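Local coordinates for chorismate mutase (Paraburkholderia phymatum, PDB 5TS9), which probably catalyses the Claisen rearrangement of chorismate to prephenate, the single step from chorismate in prephenate biosynthesis, at residues Ala14-Pro17 against Leu18-Met22; Tyr86-Leu89 against Asn90-Arg94; Gln126-Ala129 against Pro130-Ile134. All coordinates share one frame; numbering follows the deposited sequence. Where two conformers were deposited one is given.

Contact 1 (Ala14-Pro17 against Leu18-Met22)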
ATOM      1  N   ALA A  14     -20.517  -7.413 -12.406  1.00 42.19           N
ATOM      2  CA  ALA A  14     -21.111  -6.126 -12.049  1.00 45.99           C
ATOM      3  C   ALA A  14     -20.076  -5.132 -11.528  1.00 35.53           C
ATOM      4  O   ALA A  14     -20.239  -3.914 -11.695  1.00 35.06           O
ATOM      5  CB  ALA A  14     -22.207  -6.336 -11.011  1.00 51.38           C
ATOM      6  N   PHE A  15     -19.017  -5.616 -10.895  1.00 27.96           N
ATOM      7  CA  PHE A  15     -17.993  -4.724 -10.369  1.00 26.42           C
ATOM      8  C   PHE A  15     -16.915  -4.398 -11.394  1.00 26.40           C
ATOM      9  O   PHE A  15     -15.999  -3.615 -11.086  1.00 22.43           O
ATOM     10  CB  PHE A  15     -17.362  -5.338  -9.109  1.00 28.64           C
ATOM     11  CG  PHE A  15     -18.277  -5.328  -7.910  1.00 26.16           C
ATOM     12  CD1 PHE A  15     -18.467  -4.169  -7.179  1.00 24.55           C
ATOM     13  CD2 PHE A  15     -18.969  -6.470  -7.531  1.00 36.82           C
ATOM     14  CE1 PHE A  15     -19.323  -4.145  -6.081  1.00 24.41           C
ATOM     15  CE2 PHE A  15     -19.826  -6.455  -6.439  1.00 28.88           C
ATOM     16  CZ  PHE A  15     -20.002  -5.301  -5.710  1.00 23.68           C
ATOM     17  N   VAL A  16     -16.995  -4.958 -12.599  1.00 23.13           N
ATOM     18  CA  VAL A  16     -15.877  -4.815 -13.536  1.00 25.70           C
ATOM     19  C   VAL A  16     -15.689  -3.371 -13.993  1.00 20.51           C
ATOM     20  O   VAL A  16     -14.541  -2.907 -14.026  1.00 20.17           O
ATOM     21  CB  VAL A  16     -16.029  -5.752 -14.740  1.00 28.82           C
ATOM     22  CG1 VAL A  16     -15.116  -5.299 -15.863  1.00 27.42           C
ATOM     23  CG2 VAL A  16     -15.689  -7.169 -14.327  1.00 29.79           C
ATOM     24  N   PRO A  17     -16.739  -2.628 -14.385  1.00 24.10           N
ATOM     25  CA  PRO A  17     -16.510  -1.217 -14.749  1.00 22.65           C
ATOM     26  C   PRO A  17     -15.934  -0.375 -13.613  1.00 24.70           C
ATOM     27  O   PRO A  17     -15.076   0.486 -13.856  1.00 22.13           O
ATOM     28  CB  PRO A  17     -17.908  -0.735 -15.182  1.00 24.02           C
ATOM     29  CG  PRO A  17     -18.617  -1.975 -15.616  1.00 24.89           C
ATOM     30  CD  PRO A  17     -18.131  -3.036 -14.663  1.00 24.72           C
ATOM     31  N   LEU A  18     -16.363  -0.603 -12.372  1.00 19.88           N
ATOM     32  CA  LEU A  18     -15.762   0.107 -11.246  1.00 18.93           C
ATOM     33  C   LEU A  18     -14.284  -0.246 -11.098  1.00 20.79           C
ATOM     34  O   LEU A  18     -13.428   0.643 -10.977  1.00 17.90           O
ATOM     35  CB  LEU A  18     -16.532  -0.216  -9.960  1.00 19.73           C
ATOM     36  CG  LEU A  18     -15.953   0.296  -8.628  1.00 18.41           C
ATOM     37  CD1 LEU A  18     -15.723   1.781  -8.696  1.00 18.29           C
ATOM     38  CD2 LEU A  18     -16.917  -0.044  -7.494  1.00 19.03           C
ATOM     39  N   VAL A  19     -13.961  -1.546 -11.118  1.00 18.00           N
ATOM     40  CA  VAL A  19     -12.575  -1.992 -10.942  1.00 16.83           C
ATOM     41  C   VAL A  19     -11.721  -1.522 -12.106  1.00 19.13           C
ATOM     42  O   VAL A  19     -10.546  -1.185 -11.940  1.00 15.90           O
ATOM     43  CB  VAL A  19     -12.538  -3.528 -10.772  1.00 21.13           C
ATOM     44  CG1 VAL A  19     -11.101  -4.077 -10.800  1.00 20.43           C
ATOM     45  CG2 VAL A  19     -13.210  -3.918  -9.468  1.00 20.47           C
ATOM     46  N   ARG A  20     -12.304  -1.471 -13.303  1.00 19.13           N
ATOM     47  CA  ARG A  20     -11.588  -0.943 -14.457  1.00 25.24           C
ATOM     48  C   ARG A  20     -11.211   0.525 -14.249  1.00 17.53           C
ATOM     49  O   ARG A  20     -10.084   0.927 -14.541  1.00 19.46           O
ATOM     50  CB  ARG A  20     -12.462  -1.127 -15.701  1.00 25.29           C
ATOM     51  CG  ARG A  20     -11.746  -1.008 -17.017  1.00 37.81           C
ATOM     52  CD  ARG A  20     -12.739  -1.330 -18.136  1.00 50.97           C
ATOM     53  NE  ARG A  20     -12.980  -2.767 -18.312  1.00 55.01           N
ATOM     54  CZ  ARG A  20     -14.160  -3.292 -18.635  1.00 58.44           C
ATOM     55  NH1 ARG A  20     -15.223  -2.511 -18.783  1.00 61.07           N
ATOM     56  NH2 ARG A  20     -14.285  -4.602 -18.803  1.00 62.25           N
ATOM     57  N   SER A  21     -12.133   1.340 -13.721  1.00 19.05           N
ATOM     58  CA  SER A  21     -11.822   2.749 -13.515  0.56 17.34           C
ATOM     59  C   SER A  21     -10.709   2.921 -12.485  1.00 22.00           C
ATOM     60  O   SER A  21      -9.801   3.743 -12.669  1.00 22.24           O
ATOM     61  CB  SER A  21     -13.084   3.512 -13.104  0.56 19.55           C
ATOM     62  OG  SER A  21     -13.689   2.943 -11.954  0.56 19.46           O
ATOM     63  N   MET A  22     -10.744   2.138 -11.401  1.00 21.49           N
ATOM     64  CA  MET A  22      -9.652   2.184 -10.428  1.00 16.06           C
ATOM     65  C   MET A  22      -8.346   1.721 -11.054  1.00 16.04           C
ATOM     66  O   MET A  22      -7.282   2.289 -10.767  1.00 17.72           O
ATOM     67  CB  MET A  22      -9.989   1.322  -9.210  1.00 14.70           C
ATOM     68  CG  MET A  22     -11.158   1.847  -8.386  1.00 15.20           C
ATOM     69  SD  MET A  22     -11.451   0.795  -6.917  1.00 17.10           S
ATOM     70  CE  MET A  22     -12.770   1.732  -6.108  1.00 16.39           C
TER
HETATM   71  O   HOH W   1     -18.924  -1.604 -11.603  1.00 28.22           O

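Contact 2 (Tyr86-Leu89 against Asn90-Arg94)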
ATOM      1  N   TYR A  86       6.381   3.782  -5.134  1.00 15.08           N
ATOM      2  CA  TYR A  86       7.549   3.434  -4.326  1.00 13.82           C
ATOM      3  C   TYR A  86       8.261   2.210  -4.900  1.00 14.76           C
ATOM      4  O   TYR A  86       9.495   2.146  -4.905  1.00 12.33           O
ATOM      5  CB  TYR A  86       7.144   3.157  -2.878  1.00 14.90           C
ATOM      6  CG  TYR A  86       6.906   4.372  -2.012  1.00 13.66           C
ATOM      7  CD1 TYR A  86       7.915   5.326  -1.812  1.00 14.83           C
ATOM      8  CD2 TYR A  86       5.694   4.542  -1.357  1.00 12.07           C
ATOM      9  CE1 TYR A  86       7.702   6.431  -0.988  1.00 15.02           C
ATOM     10  CE2 TYR A  86       5.462   5.633  -0.544  1.00 14.11           C
ATOM     11  CZ  TYR A  86       6.477   6.581  -0.354  1.00 15.39           C
ATOM     12  OH  TYR A  86       6.245   7.689   0.437  1.00 15.87           O
ATOM     13  N   ALA A  87       7.496   1.218  -5.354  1.00 12.22           N
ATOM     14  CA  ALA A  87       8.098  -0.019  -5.857  1.00 16.38           C
ATOM     15  C   ALA A  87       8.836   0.223  -7.166  1.00 16.35           C
ATOM     16  O   ALA A  87       9.958  -0.266  -7.357  1.00 12.67           O
ATOM     17  CB  ALA A  87       7.029  -1.095  -6.045  1.00 17.45           C
ATOM     18  N   LEU A  88       8.217   0.971  -8.075  1.00 12.33           N
ATOM     19  CA  LEU A  88       8.858   1.291  -9.349  1.00 14.16           C
ATOM     20  C   LEU A  88      10.141   2.071  -9.124  1.00 14.38           C
ATOM     21  O   LEU A  88      11.175   1.770  -9.726  1.00 20.89           O
ATOM     22  CB  LEU A  88       7.909   2.095 -10.236  1.00 14.11           C
ATOM     23  CG  LEU A  88       6.683   1.397 -10.822  1.00 14.79           C
ATOM     24  CD1 LEU A  88       5.914   2.411 -11.637  1.00 17.09           C
ATOM     25  CD2 LEU A  88       7.135   0.234 -11.730  1.00 16.13           C
ATOM     26  N   LEU A  89      10.083   3.114  -8.285  1.00 20.15           N
ATOM     27  CA  LEU A  89      11.265   3.943  -8.075  1.00 13.95           C
ATOM     28  C   LEU A  89      12.408   3.126  -7.513  1.00 18.73           C
ATOM     29  O   LEU A  89      13.561   3.296  -7.923  1.00 16.85           O
ATOM     30  CB  LEU A  89      10.930   5.101  -7.143  1.00 15.33           C
ATOM     31  CG  LEU A  89      10.141   6.205  -7.822  1.00 14.25           C
ATOM     32  CD1 LEU A  89       9.585   7.101  -6.768  1.00 20.03           C
ATOM     33  CD2 LEU A  89      11.034   6.989  -8.842  1.00 15.24           C
ATOM     34  N   ASN A  90      12.117   2.220  -6.573  1.00 13.60           N
ATOM     35  CA  ASN A  90      13.217   1.430  -6.031  1.00 14.06           C
ATOM     36  C   ASN A  90      13.666   0.362  -7.011  1.00 14.23           C
ATOM     37  O   ASN A  90      14.850   0.010  -7.020  1.00 14.87           O
ATOM     38  CB  ASN A  90      12.840   0.808  -4.682  1.00 15.32           C
ATOM     39  CG  ASN A  90      13.312   1.659  -3.499  1.00 19.43           C
ATOM     40  OD1 ASN A  90      13.889   2.732  -3.692  1.00 22.01           O
ATOM     41  ND2 ASN A  90      13.080   1.174  -2.265  1.00 15.55           N
ATOM     42  N   ASN A  91      12.751  -0.168  -7.833  1.00 13.95           N
ATOM     43  CA  ASN A  91      13.174  -1.057  -8.912  1.00 14.49           C
ATOM     44  C   ASN A  91      14.161  -0.345  -9.823  1.00 15.31           C
ATOM     45  O   ASN A  91      15.204  -0.898 -10.176  1.00 16.05           O
ATOM     46  CB  ASN A  91      11.973  -1.544  -9.732  1.00 16.55           C
ATOM     47  CG  ASN A  91      11.158  -2.581  -8.998  1.00 19.52           C
ATOM     48  OD1 ASN A  91      11.565  -3.030  -7.939  1.00 14.33           O
ATOM     49  ND2 ASN A  91      10.009  -2.963  -9.556  1.00 15.58           N
ATOM     50  N   TRP A  92      13.840   0.885 -10.207  1.00 15.32           N
ATOM     51  CA  TRP A  92      14.729   1.653 -11.086  1.00 16.27           C
ATOM     52  C   TRP A  92      16.020   2.018 -10.375  1.00 16.82           C
ATOM     53  O   TRP A  92      17.101   1.971 -10.976  1.00 19.51           O
ATOM     54  CB  TRP A  92      14.009   2.910 -11.564  1.00 16.29           C
ATOM     55  CG  TRP A  92      12.772   2.585 -12.315  1.00 15.92           C
ATOM     56  CD1 TRP A  92      12.478   1.396 -12.942  1.00 15.92           C
ATOM     57  CD2 TRP A  92      11.643   3.442 -12.519  1.00 15.66           C
ATOM     58  NE1 TRP A  92      11.222   1.470 -13.527  1.00 15.75           N
ATOM     59  CE2 TRP A  92      10.695   2.715 -13.278  1.00 15.48           C
ATOM     60  CE3 TRP A  92      11.340   4.749 -12.128  1.00 18.68           C
ATOM     61  CZ2 TRP A  92       9.456   3.261 -13.660  1.00 15.32           C
ATOM     62  CZ3 TRP A  92      10.117   5.296 -12.508  1.00 15.57           C
ATOM     63  CH2 TRP A  92       9.185   4.546 -13.265  1.00 15.35           C
ATOM     64  N   ARG A  93      15.930   2.381  -9.094  1.00 16.35           N
ATOM     65  CA  ARG A  93      17.144   2.688  -8.332  1.00 22.62           C
ATOM     66  C   ARG A  93      18.105   1.502  -8.319  1.00 19.05           C
ATOM     67  O   ARG A  93      19.321   1.686  -8.428  1.00 23.51           O
ATOM     68  CB  ARG A  93      16.792   3.111  -6.897  1.00 16.46           C
ATOM     69  CG  ARG A  93      16.235   4.526  -6.759  1.00 19.53           C
ATOM     70  CD  ARG A  93      16.161   4.955  -5.306  1.00 23.16           C
ATOM     71  NE  ARG A  93      15.532   6.264  -5.160  1.00 23.35           N
ATOM     72  CZ  ARG A  93      14.278   6.459  -4.778  1.00 30.24           C
ATOM     73  NH1 ARG A  93      13.498   5.424  -4.468  1.00 26.28           N
ATOM     74  NH2 ARG A  93      13.806   7.699  -4.692  1.00 32.44           N
ATOM     75  N   ARG A  94      17.579   0.272  -8.209  1.00 16.92           N
ATOM     76  CA  ARG A  94      18.453  -0.901  -8.154  1.00 17.51           C
ATOM     77  C   ARG A  94      19.095  -1.198  -9.509  1.00 27.22           C
ATOM     78  O   ARG A  94      20.169  -1.807  -9.563  1.00 23.77           O
ATOM     79  CB  ARG A  94      17.669  -2.130  -7.666  1.00 20.01           C
ATOM     80  CG  ARG A  94      17.357  -2.130  -6.156  1.00 18.78           C
ATOM     81  CD  ARG A  94      16.607  -3.411  -5.688  1.00 19.20           C
ATOM     82  NE  ARG A  94      15.173  -3.344  -5.971  1.00 16.43           N
ATOM     83  CZ  ARG A  94      14.252  -2.829  -5.157  1.00 20.48           C
ATOM     84  NH1 ARG A  94      14.586  -2.342  -3.957  1.00 14.41           N
ATOM     85  NH2 ARG A  94      12.975  -2.828  -5.534  1.00 17.79           N
TER
HETATM   86  O   HOH W   2      10.884   3.960  -3.495  1.00 15.58           O

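Contact 3 (Gln126-Ala129 against Pro130-Ile134)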
ATOM      1  N   GLN A 126     -21.769   4.474  -7.466  1.00 31.51           N
ATOM      2  CA  GLN A 126     -23.211   4.650  -7.409  1.00 32.19           C
ATOM      3  C   GLN A 126     -23.931   3.548  -8.181  1.00 36.72           C
ATOM      4  O   GLN A 126     -24.893   2.954  -7.683  1.00 32.46           O
ATOM      5  CB  GLN A 126     -23.574   6.028  -7.955  1.00 34.51           C
ATOM      6  CG  GLN A 126     -25.061   6.292  -7.993  1.00 34.90           C
ATOM      7  CD  GLN A 126     -25.370   7.673  -8.518  1.00 41.41           C
ATOM      8  OE1 GLN A 126     -24.692   8.176  -9.413  1.00 40.78           O
ATOM      9  NE2 GLN A 126     -26.386   8.306  -7.947  1.00 46.41           N
ATOM     10  N   SER A 127     -23.468   3.250  -9.395  1.00 25.85           N
ATOM     11  CA  SER A 127     -24.124   2.227 -10.204  1.00 33.03           C
ATOM     12  C   SER A 127     -24.134   0.865  -9.522  1.00 34.58           C
ATOM     13  O   SER A 127     -25.077   0.095  -9.706  1.00 31.63           O
ATOM     14  CB  SER A 127     -23.448   2.113 -11.568  1.00 30.32           C
ATOM     15  OG  SER A 127     -23.605   3.302 -12.309  1.00 35.38           O
ATOM     16  N   VAL A 128     -23.107   0.539  -8.733  1.00 30.22           N
ATOM     17  CA  VAL A 128     -23.016  -0.797  -8.150  1.00 25.03           C
ATOM     18  C   VAL A 128     -23.426  -0.808  -6.676  1.00 32.89           C
ATOM     19  O   VAL A 128     -23.317  -1.845  -6.010  1.00 32.28           O
ATOM     20  CB  VAL A 128     -21.613  -1.393  -8.353  1.00 32.68           C
ATOM     21  CG1 VAL A 128     -20.625  -0.887  -7.298  1.00 28.96           C
ATOM     22  CG2 VAL A 128     -21.678  -2.894  -8.375  1.00 36.86           C
ATOM     23  N   ALA A 129     -23.928   0.317  -6.165  1.00 28.26           N
ATOM     24  CA  ALA A 129     -24.377   0.502  -4.792  1.00 31.36           C
ATOM     25  C   ALA A 129     -25.181  -0.676  -4.243  1.00 41.78           C
ATOM     26  O   ALA A 129     -24.943  -1.082  -3.101  1.00 45.22           O
ATOM     27  CB  ALA A 129     -25.208   1.784  -4.683  1.00 36.21           C
ATOM     28  N   PRO A 130     -26.140  -1.245  -4.993  1.00 48.37           N
ATOM     29  CA  PRO A 130     -26.880  -2.390  -4.438  1.00 55.21           C
ATOM     30  C   PRO A 130     -25.994  -3.540  -3.990  1.00 53.64           C
ATOM     31  O   PRO A 130     -26.226  -4.083  -2.907  1.00 58.45           O
ATOM     32  CB  PRO A 130     -27.801  -2.809  -5.594  1.00 58.23           C
ATOM     33  CG  PRO A 130     -28.002  -1.579  -6.367  1.00 56.79           C
ATOM     34  CD  PRO A 130     -26.697  -0.839  -6.302  1.00 50.63           C
ATOM     35  N   LEU A 131     -24.975  -3.916  -4.768  1.00 41.30           N
ATOM     36  CA  LEU A 131     -24.214  -5.124  -4.469  1.00 33.36           C
ATOM     37  C   LEU A 131     -23.095  -4.913  -3.461  1.00 30.42           C
ATOM     38  O   LEU A 131     -22.382  -5.875  -3.153  1.00 30.87           O
ATOM     39  CB  LEU A 131     -23.623  -5.709  -5.748  1.00 26.88           C
ATOM     40  CG  LEU A 131     -24.660  -5.851  -6.854  1.00 33.53           C
ATOM     41  CD1 LEU A 131     -23.982  -5.686  -8.170  1.00 38.00           C
ATOM     42  CD2 LEU A 131     -25.359  -7.195  -6.772  1.00 37.60           C
ATOM     43  N   ARG A 132     -22.908  -3.692  -2.954  1.00 29.96           N
ATOM     44  CA  ARG A 132     -21.768  -3.437  -2.082  1.00 27.87           C
ATOM     45  C   ARG A 132     -21.921  -4.096  -0.714  1.00 29.06           C
ATOM     46  O   ARG A 132     -20.913  -4.374  -0.056  1.00 24.22           O
ATOM     47  CB  ARG A 132     -21.558  -1.927  -1.946  1.00 29.91           C
ATOM     48  CG  ARG A 132     -21.043  -1.274  -3.235  1.00 22.98           C
ATOM     49  CD  ARG A 132     -20.807   0.207  -3.044  1.00 22.65           C
ATOM     50  NE  ARG A 132     -19.665   0.432  -2.158  1.00 24.84           N
ATOM     51  CZ  ARG A 132     -19.303   1.622  -1.692  1.00 24.98           C
ATOM     52  NH1 ARG A 132     -20.012   2.703  -2.024  1.00 22.17           N
ATOM     53  NH2 ARG A 132     -18.235   1.724  -0.902  1.00 24.20           N
ATOM     54  N   SER A 133     -23.146  -4.383  -0.276  1.00 27.96           N
ATOM     55  CA  SER A 133     -23.349  -5.056   1.000  1.00 27.48           C
ATOM     56  C   SER A 133     -23.830  -6.494   0.828  1.00 33.08           C
ATOM     57  O   SER A 133     -24.296  -7.105   1.795  1.00 29.83           O
ATOM     58  CB  SER A 133     -24.325  -4.262   1.863  1.00 40.40           C
ATOM     59  OG  SER A 133     -25.623  -4.265   1.292  1.00 42.14           O
ATOM     60  N   ILE A 134     -23.711  -7.049  -0.379  1.00 28.36           N
ATOM     61  CA  ILE A 134     -24.142  -8.409  -0.659  1.00 34.39           C
ATOM     62  C   ILE A 134     -23.139  -9.385  -0.061  1.00 33.33           C
ATOM     63  O   ILE A 134     -21.960  -9.073   0.094  1.00 27.69           O
ATOM     64  CB  ILE A 134     -24.309  -8.596  -2.181  1.00 39.08           C
ATOM     65  CG1 ILE A 134     -25.268  -9.730  -2.485  1.00 41.31           C
ATOM     66  CG2 ILE A 134     -22.963  -8.824  -2.868  1.00 39.88           C
ATOM     67  CD1 ILE A 134     -25.500  -9.907  -3.956  1.00 47.94           C
TER

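Contact 1 (Ala14-Pro17 against Leu18-Met22)
Three backbone bonds from Val19, Arg20 and Ser21 back to Phe15, Val16 and Pro17 close the opening turn of helix 16-39. Arg20 N reaches Val16 O at 2.8 Å, and Val19 N meets Phe15 O at 2.9 Å with an N-H...O angle of 166°; the bond from Ser21 N to Pro17 O is longer. One residue ahead of this series a water substitutes for a direct link, donating to Ala14 O and accepting from Leu18 N at 2.9 Å. Pro17 suits such a place, because the nitrogens of a first turn have no preceding turn to bond to and the ring nitrogen has no hydrogen to offer.

Farther out, Arg20 bends at chi3 (-78°) and brings its guanidinium back beside Val16, whose CG1 sits over one face, offset toward the rim and 3.6 Å from Arg20 CZ. The flat group is thus backed by a methyl while NH2 bonds to Gln151. On the buried side Phe15 offers the edge of its ring to Leu18, Phe15 CD1 to Leu18 CD2 at 4.4 Å, and Phe15 CB lies as far from Val19 CG2. Helices 106-128 and 137-151 pack against these apolar groups. Proline in the first turn is a classic feature of helix N-termini; here it opens a helix of the all-helical fold of type II chorismate mutases.

Contact 2 (Tyr86-Leu89 against Asn90-Arg94)
Leu88 and Trp92, four residues apart near the end of helix 67-95, illustrate i to i+4 packing along an alpha-helix in an all-helical protein. Their side chains lie side by side and point the same way. Leu88 CB stands over the six-membered ring of the indole in a CH-pi contact, 4.1 Å from its centroid and 17° off the normal. Trp92 can receive it because CG lies anti to its own carbonyl carbon (chi1 -60°), which turns the ring back along the helix until Leu88 O also comes over one face. That same oxygen accepts a backbone bond from Trp92 N at 2.8 Å. Leu89 approaches the indole obliquely, with CD2 4.0 Å from Trp92 CE3. Ala33 and Leu34 of helix 16-39 pack on Trp92, Trp37 of the same helix on Leu89, and Leu157 touches Leu88.

The polar flank is looser where a water and the partly exposed Arg93 meet. Arg93, extended from CG to NE, turns NH1 to Asn90 OD1 at 2.8 Å, and the acceptor lies in the guanidinium plane. The water donates to Tyr86 O at 2.7 Å and accepts only a weak bond from Arg93 NH1. The second subunit supplies further partners here: its Asp163 hydrogen-bonds Asn90 ND2 and forms a salt bridge with Arg94 NH2, a charge pairing across the dimer interface. Arg94 itself folds back along the helix at chi3 (-81°), which lays one guanidinium face above Asn90 O and sends NH2 to Asn91 OD1, 2.8 Å away and in the plane of the Asn91 side-chain amide.

Contact 3 (Gln126-Ala129 against Pro130-Ile134)
Leu131 N donates to Val128 O at 2.9 Å, the shortest polar bond between Gln126-Ala129 and Pro130-Ile134, though a bent one: the N-H...O angle is 136° and the donor stands above the carbonyl plane. A weak bond follows from Arg132 N to Ala129 O, 3.3 Å long but nearly straight at 165°. Both span three residues, as does the bond from Ala129 N to Gln126 O, so the chain proceeds through overlapping turns where the bonding of an alpha-helix would span four. Pro130 fits this change. Having no N-H, it cannot bond back to Gln126 O, and its CD presses against Ala129 CB at 3.4 Å, tighter than usual for two carbons.

The side chains cross over this turn. Val128 places CG1 in the crowded position between N and the carbonyl carbon (chi1 82°), which sets CG2 anti to the backbone N and toward Leu131 CD1, 3.6 Å away, the two side chains crossing at about a right angle. Val128 CG1 lies more loosely against Arg132 CG, at 4.1 Å. Beyond that point Arg132 bends at chi3 and carries its buried guanidinium to other parts of the chain: NE bonds to Ile169 O, NH2 to Arg168 O, and NH1 forms a salt bridge with Asp69. The bonds to Arg168 and Ile169 tie the turn to the C-terminal tail close to the Cys137-Cys170 disulfide, and the salt bridge ties it to helix 67-95. Pro130-Ile134 leads from helix 106-128 toward helix 137-151, while Leu131 packs on Gln11 and Ala14 of helix 10-14.

Contacts 1 and 3 share one side of the chain, their centres about 12 Å apart, and they touch: Phe15 CE1 meets Val128 CG2 at 3.5 Å, so the start of helix 16-39 packs on the turn after helix 106-128. Each has a proline where a helix begins or gives way to a turn. Contact 1 is the more buried; contact 3 is half surface, with one buried arginine. Contact 2 lies on the opposite side of the chain's centre, its centre about 28 Å from that of contact 1. Wholly within helix 67-95, it joins a partly buried leucine-tryptophan cluster to a polar flank facing the second subunit, which reaches neither of the others.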